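Local coordinates for protein polyphenol oxidase, chloroplastic (Malus domestica, PDB 6ELV) that forms the C-terminal domain of a tyrosinase-family polyphenol oxidase, an enzyme that oxidises mono- and o-diphenols to o-quinones, at residues D110-E113 and E114-A117. Residues are numbered along the deposited sequence; the frame is centred on the assembly and turned at random.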
loop_
_atom_site.group_PDB
_atom_site.type_symbol
_atom_site.label_atom_id
_atom_site.label_comp_id
_atom_site.label_asym_id
_atom_site.label_seq_id
_atom_site.Cartn_x
_atom_site.Cartn_y
_atom_site.Cartn_z
ATOM N N ASP A 110 -7.243 -2.060 12.675
ATOM C CA ASP A 110 -6.459 -2.065 13.909
ATOM C C ASP A 110 -5.231 -1.171 13.790
ATOM O O ASP A 110 -4.864 -0.473 14.746
ATOM C CB ASP A 110 -6.029 -3.488 14.270
ATOM C CG ASP A 110 -7.194 -4.394 14.607
ATOM O OD1 ASP A 110 -8.144 -3.933 15.276
ATOM O OD2 ASP A 110 -7.155 -5.580 14.202
ATOM N N LEU A 111 -4.569 -1.205 12.633
ATOM C CA LEU A 111 -3.376 -0.392 12.443
ATOM C C LEU A 111 -3.678 1.086 12.679
ATOM O O LEU A 111 -2.901 1.783 13.345
ATOM C CB LEU A 111 -2.819 -0.633 11.040
ATOM C CG LEU A 111 -1.457 -0.000 10.718
ATOM C CD1 LEU A 111 -0.770 -0.730 9.581
ATOM C CD2 LEU A 111 -1.575 1.471 10.349
ATOM N N LEU A 112 -4.793 1.583 12.135
ATOM C CA LEU A 112 -5.099 3.001 12.296
ATOM C C LEU A 112 -5.324 3.351 13.759
ATOM O O LEU A 112 -4.969 4.445 14.207
ATOM C CB LEU A 112 -6.310 3.384 11.452
ATOM C CG LEU A 112 -6.100 3.262 9.946
ATOM C CD1 LEU A 112 -7.355 3.672 9.194
ATOM C CD2 LEU A 112 -4.867 4.028 9.454
ATOM N N GLU A 113 -5.928 2.440 14.521
ATOM C CA GLU A 113 -6.090 2.667 15.955
ATOM C C GLU A 113 -4.736 2.704 16.659
ATOM O O GLU A 113 -4.501 3.545 17.537
ATOM C CB GLU A 113 -6.980 1.571 16.548
ATOM C CG GLU A 113 -7.305 1.758 18.015
ATOM C CD GLU A 113 -8.186 0.650 18.564
ATOM O OE1 GLU A 113 -8.751 -0.120 17.761
ATOM O OE2 GLU A 113 -8.321 0.551 19.799
ATOM N N GLU A 114 -3.834 1.799 16.281
ATOM C CA GLU A 114 -2.531 1.703 16.933
ATOM C C GLU A 114 -1.666 2.923 16.650
ATOM O O GLU A 114 -0.965 3.413 17.541
ATOM C CB GLU A 114 -1.836 0.420 16.488
ATOM C CG GLU A 114 -2.518 -0.812 17.035
ATOM C CD GLU A 114 -2.166 -2.068 16.277
ATOM O OE1 GLU A 114 -1.121 -2.072 15.595
ATOM O OE2 GLU A 114 -2.944 -3.045 16.354
ATOM N N ILE A 115 -1.697 3.426 15.416
ATOM C CA ILE A 115 -0.920 4.622 15.100
ATOM C C ILE A 115 -1.647 5.896 15.476
ATOM O O ILE A 115 -1.065 6.980 15.367
ATOM C CB ILE A 115 -0.426 4.660 13.642
ATOM C CG1 ILE A 115 -1.576 4.865 12.659
ATOM C CG2 ILE A 115 0.353 3.405 13.329
ATOM C CD1 ILE A 115 -1.111 5.175 11.245
ATOM N N GLU A 116 -2.900 5.788 15.913
ATOM C CA GLU A 116 -3.705 6.923 16.366
ATOM C C GLU A 116 -4.007 7.909 15.238
ATOM O O GLU A 116 -3.911 9.126 15.403
ATOM C CB GLU A 116 -3.107 7.595 17.598
ATOM C CG GLU A 116 -2.919 6.626 18.750
ATOM C CD GLU A 116 -2.484 7.308 20.024
ATOM O OE1 GLU A 116 -1.414 7.947 20.021
ATOM O OE2 GLU A 116 -3.215 7.207 21.029
ATOM N N ALA A 117 -4.395 7.361 14.087
ATOM C CA ALA A 117 -4.771 8.123 12.903
ATOM C C ALA A 117 -6.253 7.988 12.562
ATOM O O ALA A 117 -6.664 8.350 11.453
ATOM C CB ALA A 117 -3.909 7.703 11.710
#
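I115 N donates to L111 O at 2.9 Å, a nearly straight bond (164°), and E114 N reaches D110 O in the same i to i+4 pattern. On the apolar side L111 CD2 meets I115 CD1 at 3.8 Å, the two side chains slanting across each other. In I115 the CG1 branch lies between backbone N and carbonyl carbon (chi1 70°), which lays CG1 over L111 O and sends CD1 toward both leucines, 4.3 Å from L112 CD2. Branched aliphatics suit this side, where L111 and I115 touch V68; an alanine in place of the isoleucine would probably leave L111 CD2 without its partner and open a gap beside V68. On the exposed side, where acidic residues can meet water, E114 runs back alongside D110, its CG 3.3 Å from D110 O. Their carboxylates do not touch (D110 OD2 to E114 OE2 5.4 Å), which probably limits repulsion. The helix then stops: A117 N bonds L112 O at 3.0 Å, E116 N bonds E113 O weakly, and exposed E116 takes positive phi (65°) at the C-prime position, most often held by glycine. Small A117 fits against D70, a calcium ligand, and this Schellman motif ends helix 109-115 beside the calcium site.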